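Local coordinates for SusD superfamily protein (Bacteroides vulgatus ATCC 8482, PDB 3JQ0) that probably binds nutrients such as sugars at the bacterial outer membrane, as a member of the SusD family, at residues G202-Y207 against V376-D381; S196-N201 against R453-D458; N311-W316 against E391-S396. All coordinates share one frame; numbering follows the deposited sequence. Where two conformers were deposited one is given.

Contact 1 of 3, residues G202-Y207 against V376-D381; sequences GGNSDY and VLLGED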
ATOM      1  N   GLY A 202       6.235  22.781   4.623  1.00  8.68           N
ATOM      2  CA  GLY A 202       5.948  23.401   3.318  1.00  8.62           C
ATOM      3  C   GLY A 202       4.658  24.202   3.325  1.00  8.71           C
ATOM      4  O   GLY A 202       4.556  25.237   2.667  1.00 11.33           O
ATOM      5  N   GLY A 203       3.669  23.759   4.057  1.00  8.93           N
ATOM      6  CA  GLY A 203       2.393  24.457   4.146  1.00 10.12           C
ATOM      7  C   GLY A 203       1.640  24.531   2.832  1.00  9.07           C
ATOM      8  O   GLY A 203       1.720  23.646   1.969  1.00  8.88           O
ATOM      9  N   ASN A 204       0.817  25.580   2.736  1.00  9.37           N
ATOM     10  CA  ASN A 204      -0.226  25.635   1.757  1.00  9.30           C
ATOM     11  C   ASN A 204       0.280  25.585   0.322  1.00  8.74           C
ATOM     12  O   ASN A 204      -0.373  24.983  -0.538  1.00  9.55           O
ATOM     13  CB  ASN A 204      -1.124  26.841   1.992  1.00 10.30           C
ATOM     14  CG  ASN A 204      -1.864  26.755   3.285  1.00 13.60           C
ATOM     15  OD1 ASN A 204      -2.176  25.672   3.771  1.00 15.76           O
ATOM     16  ND2 ASN A 204      -2.135  27.877   3.868  1.00 17.44           N
ATOM     17  N   SER A 205       1.434  26.197   0.036  1.00  7.90           N
ATOM     18  CA  SER A 205       1.908  26.150  -1.317  1.00  8.14           C
ATOM     19  C   SER A 205       2.237  24.711  -1.787  1.00  8.25           C
ATOM     20  O   SER A 205       2.001  24.352  -2.943  1.00  8.56           O
ATOM     21  CB  SER A 205       3.079  27.082  -1.494  1.00 10.11           C
ATOM     22  OG  SER A 205       4.147  26.758  -0.700  1.00 13.26           O
ATOM     23  N   ASP A 206       2.750  23.904  -0.894  1.00  7.80           N
ATOM     24  CA  ASP A 206       2.980  22.487  -1.189  1.00  7.32           C
ATOM     25  C   ASP A 206       1.657  21.713  -1.295  1.00  7.01           C
ATOM     26  O   ASP A 206       1.519  20.861  -2.161  1.00  7.98           O
ATOM     27  CB  ASP A 206       3.870  21.831  -0.151  1.00  7.40           C
ATOM     28  CG  ASP A 206       5.352  22.113  -0.353  1.00  8.48           C
ATOM     29  OD1 ASP A 206       5.731  22.685  -1.409  1.00  9.74           O
ATOM     30  OD2 ASP A 206       6.117  21.707   0.544  1.00  9.21           O
ATOM     31  N   TYR A 207       0.670  22.009  -0.434  1.00  7.44           N
ATOM     32  CA  TYR A 207      -0.656  21.367  -0.553  1.00  7.64           C
ATOM     33  C   TYR A 207      -1.313  21.701  -1.880  1.00  7.30           C
ATOM     34  O   TYR A 207      -1.971  20.840  -2.483  1.00  8.11           O
ATOM     35  CB  TYR A 207      -1.541  21.786   0.613  1.00  7.82           C
ATOM     36  CG  TYR A 207      -1.033  21.418   1.993  1.00  7.52           C
ATOM     37  CD1 TYR A 207      -0.237  20.294   2.236  1.00  7.18           C
ATOM     38  CD2 TYR A 207      -1.341  22.230   3.075  1.00  7.71           C
ATOM     39  CE1 TYR A 207       0.146  19.964   3.511  1.00  7.58           C
ATOM     40  CE2 TYR A 207      -0.934  21.941   4.371  1.00  7.90           C
ATOM     41  CZ  TYR A 207      -0.198  20.786   4.568  1.00  7.40           C
ATOM     42  OH  TYR A 207       0.218  20.394   5.831  1.00  9.11           O
ATOM     43  N   VAL A 376      -8.676  19.244   2.198  1.00  7.54           N
ATOM     44  CA  VAL A 376      -8.920  19.555   3.607  1.00  7.72           C
ATOM     45  C   VAL A 376      -7.808  20.402   4.205  1.00  7.20           C
ATOM     46  O   VAL A 376      -8.035  21.341   4.948  1.00  8.39           O
ATOM     47  CB  VAL A 376      -9.163  18.272   4.443  1.00  7.74           C
ATOM     48  CG1 VAL A 376      -9.122  18.555   5.940  1.00  8.99           C
ATOM     49  CG2 VAL A 376     -10.465  17.637   4.038  1.00  9.34           C
ATOM     50  N   LEU A 377      -6.567  20.035   3.879  1.00  7.46           N
ATOM     51  CA  LEU A 377      -5.409  20.756   4.383  1.00  7.84           C
ATOM     52  C   LEU A 377      -5.386  22.206   3.939  1.00  8.85           C
ATOM     53  O   LEU A 377      -4.829  23.059   4.622  1.00  9.51           O
ATOM     54  CB  LEU A 377      -4.116  19.998   4.080  1.00  7.97           C
ATOM     55  CG  LEU A 377      -3.952  18.681   4.814  1.00  8.89           C
ATOM     56  CD1 LEU A 377      -2.893  17.813   4.212  1.00  9.88           C
ATOM     57  CD2 LEU A 377      -3.693  18.945   6.309  1.00 10.44           C
ATOM     58  N   LEU A 378      -5.966  22.478   2.773  1.00  8.34           N
ATOM     59  CA  LEU A 378      -6.181  23.818   2.219  1.00  9.17           C
ATOM     60  C   LEU A 378      -7.482  24.459   2.642  1.00  8.98           C
ATOM     61  O   LEU A 378      -7.704  25.609   2.271  1.00 11.69           O
ATOM     62  CB  LEU A 378      -6.191  23.706   0.688  1.00  9.17           C
ATOM     63  CG  LEU A 378      -4.830  23.451   0.072  1.00 10.04           C
ATOM     64  CD1 LEU A 378      -4.940  23.004  -1.359  1.00 12.36           C
ATOM     65  CD2 LEU A 378      -3.889  24.675   0.221  1.00 11.58           C
ATOM     66  N   GLY A 379      -8.292  23.828   3.474  1.00  8.28           N
ATOM     67  CA  GLY A 379      -9.556  24.363   3.902  1.00  8.91           C
ATOM     68  C   GLY A 379     -10.703  24.125   2.936  1.00  7.98           C
ATOM     69  O   GLY A 379     -11.783  24.639   3.152  1.00  9.13           O
ATOM     70  N   GLU A 380     -10.487  23.344   1.892  1.00  8.65           N
ATOM     71  CA  GLU A 380     -11.504  23.061   0.896  0.50  8.00           C
ATOM     72  C   GLU A 380     -12.371  21.847   1.258  1.00  7.99           C
ATOM     73  O   GLU A 380     -12.007  21.024   2.096  1.00  8.67           O
ATOM     74  CB  GLU A 380     -10.858  22.839  -0.468  0.50  7.73           C
ATOM     75  CG  GLU A 380     -10.053  24.033  -0.982  0.50  6.60           C
ATOM     76  CD  GLU A 380      -9.489  23.754  -2.396  0.50  8.75           C
ATOM     77  OE1 GLU A 380     -10.144  23.088  -3.218  0.50  9.67           O
ATOM     78  OE2 GLU A 380      -8.357  24.166  -2.694  0.50 11.05           O
ATOM     79  N   ASP A 381     -13.525  21.750   0.615  1.00  8.58           N
ATOM     80  CA  ASP A 381     -14.530  20.756   0.880  1.00  8.32           C
ATOM     81  C   ASP A 381     -14.181  19.421   0.184  1.00  8.01           C
ATOM     82  O   ASP A 381     -14.111  19.372  -1.034  1.00  8.96           O
ATOM     83  CB  ASP A 381     -15.859  21.263   0.322  1.00  9.79           C
ATOM     84  CG  ASP A 381     -16.977  20.267   0.468  1.00 10.60           C
ATOM     85  OD1 ASP A 381     -16.889  19.364   1.293  1.00 10.73           O
ATOM     86  OD2 ASP A 381     -18.008  20.499  -0.179  1.00 17.55           O
TER
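Leu377 lays its CB over one face of the Tyr207 ring, and this CH-pi contact is the tight centre where the first turn of helix 204-217 meets the C-terminal end of helix 364-377. The CB atom of Leu377 stands 3.8 Å from the centroid of the Tyr207 ring and 15° off the ring normal, with the two side chains crossing at about a right angle. CD1 of Leu377 lies 3.8 Å from CE1 of Tyr207. CG of Tyr207 is anti to the carbonyl carbon (chi1 -61°), and the opposite face of the ring has the carbonyl O of Gly203 3.5 Å above its plane, toward the rim. At the root of the tyrosine, CG of Leu378 packs 3.7 Å from CB of Tyr207, and CD2 of Leu378 reaches to 3.6 Å from the carbonyl O of Asn204. An alanine at Tyr207 would probably open a gap beneath CB and CD1 of Leu377, leaving Leu378 with the remaining CB. The outer side is looser. There the side chains of Asn204, which is exposed, and Leu378 run by one another, pointing opposite ways, with CB of Asn204 3.9 Å from CD2 of Leu378. Gly379, with a positive phi of 83°, closes a Schellman motif that ends the helix behind Leu377, and beyond it Glu380 returns to helix 204-217 through a salt bridge to Lys211. Helix 182-199 lies against the inner part of the contact, its Arg198 touching both Tyr207 and Leu377 and its Leu194 touching Leu377, while helix 430-441 packs on Val376.

Contact 2 of 3, residues S196-N201 against R453-D458; sequences SGRQMN and RLLGWD. With SO4 (sulfate ion), chain G.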
ATOM      1  N   SER A 196       5.976  16.904   2.169  1.00  7.30           N
ATOM      2  CA  SER A 196       6.761  18.099   2.504  0.70  7.87           C
ATOM      3  C   SER A 196       5.886  19.195   3.087  1.00  7.29           C
ATOM      4  O   SER A 196       6.325  19.894   4.001  1.00  7.92           O
ATOM      5  CB  SER A 196       7.558  18.628   1.340  0.70  8.25           C
ATOM      6  OG  SER A 196       6.748  19.060   0.269  0.70  8.11           O
ATOM      7  N   GLY A 197       4.635  19.316   2.632  1.00  6.67           N
ATOM      8  CA  GLY A 197       3.743  20.336   3.162  1.00  7.05           C
ATOM      9  C   GLY A 197       3.462  20.144   4.662  1.00  7.37           C
ATOM     10  O   GLY A 197       3.451  21.110   5.421  1.00  8.22           O
ATOM     11  N   ARG A 198       3.204  18.894   5.069  1.00  7.37           N
ATOM     12  CA  ARG A 198       2.749  18.591   6.414  1.00  7.08           C
ATOM     13  C   ARG A 198       3.866  18.196   7.358  1.00  7.34           C
ATOM     14  O   ARG A 198       3.798  18.543   8.550  1.00  8.40           O
ATOM     15  CB  ARG A 198       1.677  17.505   6.319  1.00  7.59           C
ATOM     16  CG  ARG A 198       1.065  17.039   7.635  1.00  9.16           C
ATOM     17  CD  ARG A 198       0.186  18.119   8.275  1.00  8.56           C
ATOM     18  NE  ARG A 198      -0.439  17.537   9.456  1.00  8.90           N
ATOM     19  CZ  ARG A 198      -1.581  17.919   9.999  1.00  8.67           C
ATOM     20  NH1 ARG A 198      -2.265  18.933   9.491  1.00  8.94           N
ATOM     21  NH2 ARG A 198      -2.044  17.239  11.007  1.00  9.43           N
ATOM     22  N   GLN A 199       4.854  17.478   6.850  1.00  7.83           N
ATOM     23  CA  GLN A 199       5.962  17.004   7.656  1.00  7.80           C
ATOM     24  C   GLN A 199       7.217  17.849   7.602  1.00  8.73           C
ATOM     25  O   GLN A 199       8.093  17.664   8.422  1.00  9.97           O
ATOM     26  CB  GLN A 199       6.334  15.542   7.319  1.00  7.99           C
ATOM     27  CG  GLN A 199       5.310  14.523   7.826  1.00  7.72           C
ATOM     28  CD  GLN A 199       5.238  14.600   9.338  1.00  8.16           C
ATOM     29  OE1 GLN A 199       6.285  14.525   9.986  1.00  8.72           O
ATOM     30  NE2 GLN A 199       4.058  14.842   9.902  1.00  8.92           N
HETATM   31  N   MSE A 200       7.353  18.733   6.613  1.00  8.56           N
HETATM   32  CA  MSE A 200       8.572  19.514   6.433  0.50  9.10           C
HETATM   33  C   MSE A 200       8.280  20.999   6.256  1.00  9.39           C
HETATM   34  O   MSE A 200       9.033  21.720   5.585  1.00 10.90           O
HETATM   35  CB  MSE A 200       9.399  18.960   5.270  0.50  9.47           C
HETATM   36  CG  MSE A 200       9.783  17.503   5.439  0.50 12.80           C
HETATM   37 SE   MSE A 200      10.487  16.648   3.822  0.50 14.25          SE
HETATM   38  CE  MSE A 200      11.919  15.696   4.587  0.50 14.25           C
ATOM     39  N   ASN A 201       7.204  21.468   6.886  1.00  8.71           N
ATOM     40  CA  ASN A 201       6.894  22.900   6.978  1.00  9.79           C
ATOM     41  C   ASN A 201       6.566  23.543   5.641  1.00 10.12           C
ATOM     42  O   ASN A 201       6.578  24.782   5.527  1.00 13.06           O
ATOM     43  CB  ASN A 201       8.011  23.710   7.688  1.00 10.69           C
ATOM     44  CG  ASN A 201       8.250  23.255   9.097  1.00  9.44           C
ATOM     45  OD1 ASN A 201       7.499  23.657  10.063  1.00 12.08           O
ATOM     46  ND2 ASN A 201       9.216  22.450   9.289  1.00  9.43           N
ATOM     47  N   ARG A 453       1.548   8.537   9.777  1.00  6.45           N
ATOM     48  CA  ARG A 453       2.829   9.224   9.774  1.00  6.69           C
ATOM     49  C   ARG A 453       2.744  10.574   9.059  1.00  7.16           C
ATOM     50  O   ARG A 453       3.296  11.575   9.550  1.00  7.14           O
ATOM     51  CB  ARG A 453       3.885   8.367   9.089  1.00  6.50           C
ATOM     52  CG  ARG A 453       4.448   7.268   9.993  1.00  7.11           C
ATOM     53  CD  ARG A 453       5.578   7.781  10.860  1.00  7.91           C
ATOM     54  NE  ARG A 453       6.806   7.968  10.059  1.00  7.67           N
ATOM     55  CZ  ARG A 453       7.522   9.069   9.946  1.00  8.14           C
ATOM     56  NH1 ARG A 453       7.152  10.201  10.543  1.00  9.37           N
ATOM     57  NH2 ARG A 453       8.616   9.038   9.205  1.00  9.24           N
ATOM     58  N   LEU A 454       2.055  10.627   7.925  1.00  7.12           N
ATOM     59  CA  LEU A 454       1.893  11.905   7.197  1.00  7.04           C
ATOM     60  C   LEU A 454       1.286  12.965   8.099  1.00  7.20           C
ATOM     61  O   LEU A 454       1.795  14.091   8.179  1.00  7.25           O
ATOM     62  CB  LEU A 454       1.039  11.705   5.984  1.00  7.05           C
ATOM     63  CG  LEU A 454       0.586  12.981   5.288  1.00  7.77           C
ATOM     64  CD1 LEU A 454       1.769  13.819   4.697  1.00  7.99           C
ATOM     65  CD2 LEU A 454      -0.391  12.622   4.184  1.00 10.33           C
ATOM     66  N   LEU A 455       0.213  12.624   8.794  1.00  6.99           N
ATOM     67  CA  LEU A 455      -0.493  13.609   9.600  1.00  7.82           C
ATOM     68  C   LEU A 455       0.178  13.976  10.881  1.00  8.17           C
ATOM     69  O   LEU A 455      -0.079  15.067  11.420  1.00  9.73           O
ATOM     70  CB  LEU A 455      -1.967  13.219   9.794  1.00  8.54           C
ATOM     71  CG  LEU A 455      -2.814  13.302   8.517  1.00 10.06           C
ATOM     72  CD1 LEU A 455      -4.285  12.881   8.812  1.00 11.21           C
ATOM     73  CD2 LEU A 455      -2.761  14.665   7.830  1.00 12.17           C
ATOM     74  N   GLY A 456       1.061  13.115  11.396  1.00  7.72           N
ATOM     75  CA  GLY A 456       1.963  13.481  12.449  1.00  7.73           C
ATOM     76  C   GLY A 456       1.773  12.712  13.750  1.00  7.24           C
ATOM     77  O   GLY A 456       0.884  11.856  13.859  1.00  7.41           O
ATOM     78  N   TRP A 457       2.577  13.080  14.743  1.00  7.57           N
ATOM     79  CA  TRP A 457       2.660  12.319  15.988  1.00  7.89           C
ATOM     80  C   TRP A 457       1.285  12.144  16.647  1.00  8.09           C
ATOM     81  O   TRP A 457       0.984  11.064  17.155  1.00  8.57           O
ATOM     82  CB  TRP A 457       3.619  12.974  16.977  1.00  8.26           C
ATOM     83  CG  TRP A 457       3.549  12.398  18.363  1.00  8.94           C
ATOM     84  CD1 TRP A 457       3.121  13.031  19.504  1.00 10.48           C
ATOM     85  CD2 TRP A 457       3.826  11.043  18.762  1.00  8.38           C
ATOM     86  NE1 TRP A 457       3.154  12.173  20.572  1.00 10.45           N
ATOM     87  CE2 TRP A 457       3.608  10.947  20.157  1.00  9.57           C
ATOM     88  CE3 TRP A 457       4.246   9.887  18.081  1.00  8.97           C
ATOM     89  CZ2 TRP A 457       3.754   9.772  20.864  1.00  9.72           C
ATOM     90  CZ3 TRP A 457       4.396   8.727  18.789  1.00  8.90           C
ATOM     91  CH2 TRP A 457       4.147   8.671  20.165  1.00  9.63           C
ATOM     92  N   ASP A 458       0.440  13.173  16.673  1.00  8.06           N
ATOM     93  CA  ASP A 458      -0.841  13.007  17.351  1.00  8.01           C
ATOM     94  C   ASP A 458      -1.636  11.837  16.803  1.00  7.65           C
ATOM     95  O   ASP A 458      -2.256  11.101  17.567  1.00  9.23           O
ATOM     96  CB  ASP A 458      -1.657  14.266  17.258  1.00  9.11           C
ATOM     97  CG  ASP A 458      -1.012  15.455  18.002  1.00  9.43           C
ATOM     98  OD1 ASP A 458      -0.210  15.245  18.904  1.00 10.70           O
ATOM     99  OD2 ASP A 458      -1.426  16.585  17.694  1.00 10.35           O
TER
HETATM  100  S   SO4 G   6       4.401  16.246  13.810  0.75  9.29           S
HETATM  101  O1  SO4 G   6       4.755  14.898  14.340  0.75 13.78           O
HETATM  102  O2  SO4 G   6       5.044  17.323  14.532  0.75 14.53           O
HETATM  103  O3  SO4 G   6       4.767  16.224  12.438  0.75 13.10           O
HETATM  104  O4  SO4 G   6       2.951  16.417  13.778  0.75 14.13           O
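Arg198 and Gln199, in the last turn of helix 182-199, lie beside the C-terminal turn of helix 448-455, with the CA atoms of Arg198 and Leu455 6.7 Å apart and those of Gln199 and Leu454 6.5 Å apart. Two side chains from the first helix take up carbonyl groups at the end of the second. Arg198 grips Leu455 side-on: its NE donates to Leu455 O at 3.2 Å, and its NH2 donates to the same O at 3.0 Å. Both bonds run in the guanidinium plane, and the NH2 bond, with an N-H...O angle of 157°, falls on a lone pair in the carbonyl plane. CG of Arg198 is anti to the backbone N (chi1 180°) and passes 3.1 Å from Leu454 O, while CD2 of Leu455 lies over one face of the guanidinium, toward its rim. Gln199, bent at chi2, donates from NE2 to Leu454 O at 2.9 Å, the donor sitting above the carbonyl plane, 54° out of it. The same NE2 also donates to O3 of a sulfate ion, probably from the crystallisation liquor, at 3.0 Å. The sulfate is held from the other segment by Trp457 N, which donates to its O1. Gly456, with positive phi, ends helix 448-455 and is the N-cap residue of helix 457-463; a side chain there would run into both the sulfate and the preceding carbonyl O. Arg453 sends NH2 elsewhere, to the carbonyl O of Arg120. Side-chain donors of one helix end thus take the last carbonyls of another, where the positive guanidinium is likely to suit the negative end of the helix dipole, next to an anion received at the N terminus of helix 457-463.

Contact 3 of 3, residues N311-W316 against E391-S396; sequences NNDTRW and ERAYGS. With SO4 (sulfate ion), chain I.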
ATOM      1  N   ASN A 311     -22.581  -1.727   8.627  1.00  8.39           N
ATOM      2  CA  ASN A 311     -23.322  -2.747   7.926  0.56  8.15           C
ATOM      3  C   ASN A 311     -23.558  -2.321   6.470  1.00  9.48           C
ATOM      4  O   ASN A 311     -23.825  -1.146   6.177  1.00 10.25           O
ATOM      5  CB  ASN A 311     -24.651  -3.005   8.616  0.56 10.07           C
ATOM      6  CG  ASN A 311     -24.513  -3.704   9.972  0.56  9.74           C
ATOM      7  OD1 ASN A 311     -23.463  -4.163  10.433  0.56  9.08           O
ATOM      8  ND2 ASN A 311     -25.646  -3.768  10.646  0.56 18.08           N
ATOM      9  N   ASN A 312     -23.470  -3.291   5.585  1.00  9.35           N
ATOM     10  CA  ASN A 312     -23.707  -3.136   4.174  1.00  9.55           C
ATOM     11  C   ASN A 312     -22.584  -2.427   3.410  1.00  9.21           C
ATOM     12  O   ASN A 312     -22.699  -2.239   2.184  1.00  9.59           O
ATOM     13  CB  ASN A 312     -25.098  -2.507   3.915  1.00 11.33           C
ATOM     14  CG  ASN A 312     -26.193  -3.295   4.600  1.00 15.54           C
ATOM     15  OD1 ASN A 312     -26.855  -2.819   5.558  1.00 19.83           O
ATOM     16  ND2 ASN A 312     -26.265  -4.533   4.208  1.00 17.59           N
ATOM     17  N   ASP A 313     -21.469  -2.129   4.066  1.00  7.71           N
ATOM     18  CA  ASP A 313     -20.256  -1.716   3.377  1.00  7.96           C
ATOM     19  C   ASP A 313     -19.635  -3.007   2.820  1.00  7.96           C
ATOM     20  O   ASP A 313     -19.173  -3.853   3.573  1.00  7.97           O
ATOM     21  CB  ASP A 313     -19.329  -0.991   4.341  1.00  7.56           C
ATOM     22  CG  ASP A 313     -18.041  -0.561   3.705  1.00  6.60           C
ATOM     23  OD1 ASP A 313     -17.665  -1.015   2.598  1.00  7.20           O
ATOM     24  OD2 ASP A 313     -17.358   0.297   4.360  1.00  7.22           O
ATOM     25  N   THR A 314     -19.657  -3.184   1.512  1.00  7.68           N
ATOM     26  CA  THR A 314     -19.185  -4.421   0.920  1.00  7.93           C
ATOM     27  C   THR A 314     -17.681  -4.636   1.101  1.00  7.61           C
ATOM     28  O   THR A 314     -17.186  -5.765   0.967  1.00  7.79           O
ATOM     29  CB  THR A 314     -19.525  -4.567  -0.596  1.00 10.15           C
ATOM     30  OG1 THR A 314     -18.623  -3.744  -1.336  1.00 13.75           O
ATOM     31  CG2 THR A 314     -20.964  -4.237  -0.928  1.00 10.21           C
ATOM     32  N   ARG A 315     -16.956  -3.586   1.475  1.00  6.89           N
ATOM     33  CA  ARG A 315     -15.532  -3.764   1.733  1.00  6.46           C
ATOM     34  C   ARG A 315     -15.278  -4.687   2.927  1.00  6.15           C
ATOM     35  O   ARG A 315     -14.211  -5.275   3.041  1.00  7.21           O
ATOM     36  CB  ARG A 315     -14.837  -2.446   1.979  1.00  6.57           C
ATOM     37  CG  ARG A 315     -14.959  -1.508   0.790  1.00  6.74           C
ATOM     38  CD  ARG A 315     -14.326  -0.152   1.052  1.00  6.38           C
ATOM     39  NE  ARG A 315     -15.143   0.587   2.041  1.00  6.16           N
ATOM     40  CZ  ARG A 315     -15.103   1.896   2.205  1.00  6.32           C
ATOM     41  NH1 ARG A 315     -14.214   2.642   1.575  1.00  6.36           N
ATOM     42  NH2 ARG A 315     -15.958   2.457   3.046  1.00  6.96           N
ATOM     43  N   TRP A 316     -16.225  -4.736   3.854  1.00  6.72           N
ATOM     44  CA  TRP A 316     -16.095  -5.509   5.080  1.00  6.91           C
ATOM     45  C   TRP A 316     -15.831  -6.986   4.805  1.00  6.80           C
ATOM     46  O   TRP A 316     -14.773  -7.519   5.158  1.00  7.08           O
ATOM     47  CB  TRP A 316     -17.349  -5.320   5.921  1.00  6.77           C
ATOM     48  CG  TRP A 316     -17.385  -5.942   7.264  1.00  6.77           C
ATOM     49  CD1 TRP A 316     -16.400  -6.649   7.871  1.00  7.33           C
ATOM     50  CD2 TRP A 316     -18.494  -5.892   8.166  1.00  7.28           C
ATOM     51  NE1 TRP A 316     -16.841  -7.038   9.122  1.00  8.09           N
ATOM     52  CE2 TRP A 316     -18.108  -6.578   9.330  1.00  7.62           C
ATOM     53  CE3 TRP A 316     -19.731  -5.289   8.129  1.00  8.39           C
ATOM     54  CZ2 TRP A 316     -18.935  -6.687  10.437  1.00  8.89           C
ATOM     55  CZ3 TRP A 316     -20.542  -5.397   9.225  1.00 10.93           C
ATOM     56  CH2 TRP A 316     -20.167  -6.097  10.364  1.00  9.28           C
ATOM     57  N   GLU A 391     -19.954   5.691  -1.978  1.00  7.33           N
ATOM     58  CA  GLU A 391     -21.040   5.215  -2.821  1.00  7.78           C
ATOM     59  C   GLU A 391     -20.638   3.897  -3.485  1.00  7.20           C
ATOM     60  O   GLU A 391     -21.437   2.975  -3.631  1.00  7.72           O
ATOM     61  CB  GLU A 391     -21.427   6.270  -3.857  1.00  7.64           C
ATOM     62  CG  GLU A 391     -22.539   5.797  -4.756  1.00  9.31           C
ATOM     63  CD  GLU A 391     -23.117   6.880  -5.684  1.00 12.11           C
ATOM     64  OE1 GLU A 391     -22.817   8.067  -5.483  1.00 16.03           O
ATOM     65  OE2 GLU A 391     -23.918   6.540  -6.581  1.00 14.51           O
ATOM     66  N   ARG A 392     -19.370   3.789  -3.918  1.00  7.11           N
ATOM     67  CA  ARG A 392     -18.888   2.550  -4.530  1.00  6.67           C
ATOM     68  C   ARG A 392     -18.897   1.410  -3.506  1.00  6.88           C
ATOM     69  O   ARG A 392     -19.201   0.274  -3.857  1.00  7.44           O
ATOM     70  CB  ARG A 392     -17.536   2.776  -5.156  1.00  7.26           C
ATOM     71  CG  ARG A 392     -17.028   1.565  -5.986  1.00  7.62           C
ATOM     72  CD  ARG A 392     -16.153   0.554  -5.219  1.00  7.67           C
ATOM     73  NE  ARG A 392     -14.900   1.097  -4.729  1.00  7.10           N
ATOM     74  CZ  ARG A 392     -13.858   1.374  -5.509  1.00  7.47           C
ATOM     75  NH1 ARG A 392     -13.909   1.161  -6.817  1.00  8.30           N
ATOM     76  NH2 ARG A 392     -12.764   1.872  -4.986  1.00  7.15           N
ATOM     77  N   ALA A 393     -18.522   1.680  -2.275  1.00  7.15           N
ATOM     78  CA  ALA A 393     -18.427   0.682  -1.196  1.00  7.07           C
ATOM     79  C   ALA A 393     -19.790   0.114  -0.830  1.00  7.06           C
ATOM     80  O   ALA A 393     -19.914  -1.100  -0.611  1.00  8.30           O
ATOM     81  CB  ALA A 393     -17.755   1.269   0.046  1.00  7.27           C
ATOM     82  N   TYR A 394     -20.801   0.963  -0.660  1.00  6.82           N
ATOM     83  CA  TYR A 394     -22.145   0.499  -0.306  1.00  7.24           C
ATOM     84  C   TYR A 394     -22.981   0.103  -1.530  1.00  7.51           C
ATOM     85  O   TYR A 394     -23.986  -0.597  -1.412  1.00  8.07           O
ATOM     86  CB  TYR A 394     -22.880   1.580   0.476  1.00  7.81           C
ATOM     87  CG  TYR A 394     -22.296   1.919   1.824  1.00  7.42           C
ATOM     88  CD1 TYR A 394     -22.572   1.178   2.965  1.00  7.63           C
ATOM     89  CD2 TYR A 394     -21.416   2.990   1.970  1.00  8.41           C
ATOM     90  CE1 TYR A 394     -22.022   1.507   4.196  1.00  8.14           C
ATOM     91  CE2 TYR A 394     -20.862   3.317   3.199  1.00  7.73           C
ATOM     92  CZ  TYR A 394     -21.148   2.568   4.309  1.00  6.79           C
ATOM     93  OH  TYR A 394     -20.642   2.878   5.556  1.00  7.64           O
ATOM     94  N   GLY A 395     -22.584   0.614  -2.691  1.00  7.85           N
ATOM     95  CA  GLY A 395     -23.373   0.544  -3.929  1.00  8.08           C
ATOM     96  C   GLY A 395     -24.368   1.677  -3.989  1.00  7.39           C
ATOM     97  O   GLY A 395     -24.931   2.069  -2.966  1.00  8.29           O
ATOM     98  N   SER A 396     -24.618   2.166  -5.189  1.00  8.10           N
ATOM     99  CA  SER A 396     -25.496   3.295  -5.330  1.00  8.95           C
ATOM    100  C   SER A 396     -26.877   3.089  -4.716  1.00  8.54           C
ATOM    101  O   SER A 396     -27.448   4.033  -4.148  1.00  9.84           O
ATOM    102  CB  SER A 396     -25.668   3.667  -6.827  1.00  9.74           C
ATOM    103  OG  SER A 396     -24.440   4.077  -7.371  1.00 10.77           O
TER
HETATM  104  S   SO4 I   8     -24.105  -0.844  12.195  0.50 11.99           S
HETATM  105  O1  SO4 I   8     -23.353  -1.679  13.169  0.50 17.74           O
HETATM  106  O2  SO4 I   8     -24.832   0.262  12.811  0.50 10.52           O
HETATM  107  O3  SO4 I   8     -23.078  -0.500  11.280  0.50  9.40           O
HETATM  108  O4  SO4 I   8     -25.133  -1.760  11.760  0.50 17.80           O
HETATM  109  O   HOH W   1     -24.519  -2.700   0.222  1.00 13.89           O
HETATM  110  O   HOH W   2     -18.327   1.387   6.632  1.00  7.87           O
HETATM  111  O   HOH W   3     -18.827  -2.522  -3.602  0.52  6.80           O
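Ala393 sets its methyl on the Asp313-Arg315 ion pair: CB of Ala393 lies 3.4 Å from NE of Arg315, over one face of the guanidinium, and also meets OD1 of Asp313. The pair is built within 311-316. The carboxylate of Asp313 accepts the arginine side-on, with NH2 of Arg315 2.9 Å from OD2 of Asp313 in a salt bridge and NE of Arg315 3.0 Å from OD1 of Asp313 on the syn lone pair. The arginine chain bends at chi3 (-70°), which brings NE back toward its partner. OD1 of Asp313 is gripped a second time by Arg315 N, at 2.9 Å and from above the carboxylate plane. The far guanidinium nitrogen, NH1, forms salt bridges with Glu437 and Glu441 of helix 430-441. Across the segments, Thr314 N donates to Ala393 O at 3.0 Å. OG1 of Thr314, placed between the backbone N and the carbonyl carbon (chi1 77°), also lies 3.0 Å from Ala393 O, and a water joins it to Arg392 O. CD1 and CE1 of the Tyr394 ring meet the turn, CE1 3.7 Å from CB of Asp313, and Asn311 O lies at the ring edge. Two more waters span the contact, one donating to Asn312 O and Tyr394 O, the other to Asp313 OD2 and Tyr394 OH. The bond from Arg315 N to Asp313 OD1 makes an Asx turn, a capping arrangement leading into helix 315-319, here docked against the C-terminal turn of helix 383-394.

How the contacts relate
Following the chain from the N terminus, the end of helix 182-199 supplies the first half of contact 2, and the start of helix 204-217, a few residues later, the first half of contact 1. The turn before helix 315-319 then opens contact 3. Contact 1 closes at the end of helix 364-377, contact 3 at the end of helix 383-394, so these two loops cross; both are nested inside the larger loop that contact 2 closes at 453-458. Contacts 1 and 2 adjoin, their centres about 12 Å apart, and tie helices 204-217 and 182-199 to helices 364-377 and 448-455. Contact 3, its centre about 30 Å from that of contact 2, joins helices 315-319 and 383-394.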